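Local coordinates for Slr1438 protein (Synechocystis sp., PDB 3K25) that is of uncertain function but belongs to the aldose 1-epimerase family, and so may bind carbohydrate and act as a sugar isomerase, at residues Q43-E51 / L58-I66. Numbering follows the deposited sequence.
Sequences QPILYFDRE and LSVRGGIPI
Gly63 N donates to Tyr47 O at 2.8 Å, arriving nearly in line with the carbonyl (C=O...N 170°). With Asp49 N to Arg61 O, 3.0 Å, it frames a single antiparallel beta-bridge in the galactose-mutarotase-like beta-sandwich fold: Phe48 and Gly62 form the non-hydrogen-bonded pair, their CA atoms 4.0 Å apart. The bridge joins the loop leaving strand 43-44 to the loop leading into strand 66-67, and further backbone bonds from Tyr47 and Gly63 to Tyr166 tie it to strand 157-168. Gly62 (phi 132°) and Gly63 both have positive phi, which favours glycine.

Two aromatic rings bring their edges to the Gly62-Gly63 backbone and its approach. Tyr47 brings CE1 to 3.4 Å from Arg61 O, with Gly62 CA in the plane of its ring. With CG anti to the backbone N (chi1 -163°), Phe48 brings the CD1 edge of its ring against the glycines; CD1 lies 3.6 Å from Gly62 C, while CE1 meets Val60 CG2. Phe53 packs edge-to-face with this ring. Asp49 adds its CB beside Arg61 O, but its carboxylate turns elsewhere, OD1 accepting from Arg52 N.

Leu46 and Ile64 supply an apolar side-chain contact at the other end of the bridge, their side chains crossing at about a right angle and Leu46 also touching Val35 of strand 34-40. An alanine in place of Leu46 would remove CG and both methyls and would probably open a gap beside the end of Ile64. Leu46 CD1 touches both CG1 and CD1 of Ile64, each at 3.8 Å.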
loop_
_atom_site.group_PDB
_atom_site.type_symbol
_atom_site.label_atom_id
_atom_site.label_comp_id
_atom_site.label_asym_id
_atom_site.label_seq_id
_atom_site.Cartn_x
_atom_site.Cartn_y
_atom_site.Cartn_z
ATOM N N GLN A 43 -6.407 -7.111 -18.897
ATOM C CA GLN A 43 -7.334 -6.256 -18.178
ATOM C C GLN A 43 -6.640 -5.644 -16.951
ATOM O O GLN A 43 -5.962 -6.337 -16.185
ATOM C CB GLN A 43 -8.576 -7.056 -17.777
ATOM C CG GLN A 43 -8.279 -8.281 -16.935
ATOM C CD GLN A 43 -9.435 -9.262 -16.893
ATOM O OE1 GLN A 43 -10.574 -8.889 -16.599
ATOM N NE2 GLN A 43 -9.147 -10.529 -17.183
ATOM N N PRO A 44 -6.781 -4.320 -16.773
ATOM C CA PRO A 44 -6.186 -3.575 -15.657
ATOM C C PRO A 44 -6.787 -3.904 -14.299
ATOM O O PRO A 44 -7.931 -3.556 -14.006
ATOM C CB PRO A 44 -6.431 -2.120 -16.044
ATOM C CG PRO A 44 -7.729 -2.195 -16.789
ATOM C CD PRO A 44 -7.517 -3.410 -17.670
ATOM N N ILE A 45 -6.008 -4.571 -13.464
ATOM C CA ILE A 45 -6.481 -4.910 -12.141
ATOM C C ILE A 45 -6.211 -3.758 -11.170
ATOM O O ILE A 45 -6.910 -3.617 -10.169
ATOM C CB ILE A 45 -5.859 -6.252 -11.684
ATOM C CG1 ILE A 45 -5.860 -6.368 -10.171
ATOM C CG2 ILE A 45 -4.476 -6.402 -12.234
ATOM C CD1 ILE A 45 -5.540 -7.782 -9.735
ATOM N N LEU A 46 -5.225 -2.913 -11.486
ATOM C CA LEU A 46 -4.909 -1.740 -10.660
ATOM C C LEU A 46 -5.263 -0.457 -11.397
ATOM O O LEU A 46 -5.263 -0.425 -12.629
ATOM C CB LEU A 46 -3.422 -1.679 -10.323
ATOM C CG LEU A 46 -2.896 -2.619 -9.244
ATOM C CD1 LEU A 46 -1.371 -2.500 -9.132
ATOM C CD2 LEU A 46 -3.566 -2.264 -7.932
ATOM N N TYR A 47 -5.569 0.597 -10.644
ATOM C CA TYR A 47 -5.887 1.899 -11.229
ATOM C C TYR A 47 -4.622 2.730 -11.145
ATOM O O TYR A 47 -3.879 2.606 -10.173
ATOM C CB TYR A 47 -6.994 2.594 -10.440
ATOM C CG TYR A 47 -7.057 4.104 -10.642
ATOM C CD1 TYR A 47 -6.178 4.965 -9.968
ATOM C CD2 TYR A 47 -8.015 4.671 -11.480
ATOM C CE1 TYR A 47 -6.262 6.353 -10.123
ATOM C CE2 TYR A 47 -8.106 6.051 -11.643
ATOM C CZ TYR A 47 -7.234 6.887 -10.964
ATOM O OH TYR A 47 -7.356 8.250 -11.119
ATOM N N PHE A 48 -4.380 3.587 -12.133
ATOM C CA PHE A 48 -3.171 4.397 -12.098
ATOM C C PHE A 48 -3.286 5.691 -12.883
ATOM O O PHE A 48 -3.529 5.679 -14.084
ATOM C CB PHE A 48 -1.985 3.591 -12.630
ATOM C CG PHE A 48 -0.646 4.171 -12.265
ATOM C CD1 PHE A 48 -0.261 4.276 -10.927
ATOM C CD2 PHE A 48 0.231 4.611 -13.251
ATOM C CE1 PHE A 48 0.980 4.810 -10.573
ATOM C CE2 PHE A 48 1.474 5.147 -12.908
ATOM C CZ PHE A 48 1.849 5.246 -11.560
ATOM N N ASP A 49 -3.096 6.808 -12.197
ATOM C CA ASP A 49 -3.178 8.113 -12.834
ATOM C C ASP A 49 -1.823 8.475 -13.452
ATOM O O ASP A 49 -0.968 9.073 -12.794
ATOM C CB ASP A 49 -3.574 9.164 -11.801
ATOM C CG ASP A 49 -3.879 10.506 -12.428
ATOM O OD1 ASP A 49 -3.229 10.830 -13.448
ATOM O OD2 ASP A 49 -4.752 11.235 -11.894
ATOM N N ARG A 50 -1.652 8.123 -14.726
ATOM C CA ARG A 50 -0.413 8.368 -15.468
ATOM C C ARG A 50 -0.009 9.829 -15.597
ATOM O O ARG A 50 1.148 10.181 -15.361
ATOM C CB ARG A 50 -0.507 7.747 -16.862
ATOM C CG ARG A 50 -0.613 6.230 -16.858
ATOM C CD ARG A 50 -0.707 5.681 -18.260
ATOM N NE ARG A 50 -0.809 4.228 -18.251
ATOM C CZ ARG A 50 -1.089 3.488 -19.318
ATOM N NH1 ARG A 50 -1.299 4.071 -20.490
ATOM N NH2 ARG A 50 -1.160 2.164 -19.212
ATOM N N GLU A 51 -0.952 10.678 -15.980
ATOM C CA GLU A 51 -0.657 12.090 -16.134
ATOM C C GLU A 51 -0.116 12.678 -14.848
ATOM O O GLU A 51 0.919 13.341 -14.836
ATOM C CB GLU A 51 -1.913 12.832 -16.555
ATOM C CG GLU A 51 -2.267 12.603 -17.997
ATOM C CD GLU A 51 -3.745 12.733 -18.241
ATOM O OE1 GLU A 51 -4.474 11.774 -17.902
ATOM O OE2 GLU A 51 -4.173 13.792 -18.756
ATOM N N LEU A 58 3.793 15.585 -7.174
ATOM C CA LEU A 58 2.466 15.152 -6.750
ATOM C C LEU A 58 2.453 13.738 -6.187
ATOM O O LEU A 58 3.177 12.854 -6.660
ATOM C CB LEU A 58 1.479 15.250 -7.913
ATOM C CG LEU A 58 0.841 16.628 -8.156
ATOM C CD1 LEU A 58 1.889 17.728 -8.093
ATOM C CD2 LEU A 58 0.129 16.620 -9.503
ATOM N N SER A 59 1.630 13.540 -5.161
ATOM C CA SER A 59 1.506 12.243 -4.520
ATOM C C SER A 59 0.966 11.279 -5.553
ATOM O O SER A 59 0.159 11.655 -6.401
ATOM C CB SER A 59 0.535 12.314 -3.347
ATOM O OG SER A 59 -0.784 12.554 -3.809
ATOM N N VAL A 60 1.410 10.036 -5.489
ATOM C CA VAL A 60 0.948 9.055 -6.447
ATOM C C VAL A 60 -0.487 8.669 -6.136
ATOM O O VAL A 60 -0.847 8.481 -4.976
ATOM C CB VAL A 60 1.859 7.797 -6.449
ATOM C CG1 VAL A 60 2.231 7.410 -5.021
ATOM C CG2 VAL A 60 1.145 6.650 -7.134
ATOM N N ARG A 61 -1.297 8.586 -7.191
ATOM C CA ARG A 61 -2.709 8.208 -7.107
ATOM C C ARG A 61 -2.909 6.993 -7.982
ATOM O O ARG A 61 -3.128 7.112 -9.188
ATOM C CB ARG A 61 -3.613 9.322 -7.624
ATOM C CG ARG A 61 -3.809 10.465 -6.669
ATOM C CD ARG A 61 -4.990 10.240 -5.736
ATOM N NE ARG A 61 -5.081 11.327 -4.764
ATOM C CZ ARG A 61 -4.225 11.499 -3.759
ATOM N NH1 ARG A 61 -3.218 10.647 -3.587
ATOM N NH2 ARG A 61 -4.353 12.543 -2.944
ATOM N N GLY A 62 -2.831 5.823 -7.370
ATOM C CA GLY A 62 -3.003 4.596 -8.113
ATOM C C GLY A 62 -1.878 3.675 -7.722
ATOM O O GLY A 62 -1.039 4.050 -6.913
ATOM N N GLY A 63 -1.845 2.477 -8.286
ATOM C CA GLY A 63 -0.786 1.558 -7.933
ATOM C C GLY A 63 -0.899 1.084 -6.494
ATOM O O GLY A 63 -1.997 1.044 -5.919
ATOM N N ILE A 64 0.241 0.739 -5.900
ATOM C CA ILE A 64 0.254 0.247 -4.537
ATOM C C ILE A 64 1.264 0.975 -3.649
ATOM O O ILE A 64 2.366 0.480 -3.386
ATOM C CB ILE A 64 0.540 -1.260 -4.525
ATOM C CG1 ILE A 64 -0.380 -1.959 -5.527
ATOM C CG2 ILE A 64 0.277 -1.826 -3.135
ATOM C CD1 ILE A 64 -0.087 -3.422 -5.706
ATOM N N PRO A 65 0.907 2.184 -3.192
ATOM C CA PRO A 65 1.816 2.944 -2.328
ATOM C C PRO A 65 2.084 2.243 -0.983
ATOM O O PRO A 65 1.231 1.525 -0.440
ATOM C CB PRO A 65 1.095 4.281 -2.167
ATOM C CG PRO A 65 0.384 4.433 -3.510
ATOM C CD PRO A 65 -0.187 3.042 -3.688
ATOM N N ILE A 66 3.290 2.452 -0.470
ATOM C CA ILE A 66 3.735 1.863 0.785
ATOM C C ILE A 66 3.689 2.906 1.890
ATOM O O ILE A 66 4.185 4.023 1.713
ATOM C CB ILE A 66 5.175 1.344 0.626
ATOM C CG1 ILE A 66 5.199 0.278 -0.470
ATOM C CG2 ILE A 66 5.709 0.808 1.949
ATOM C CD1 ILE A 66 6.585 -0.150 -0.867
#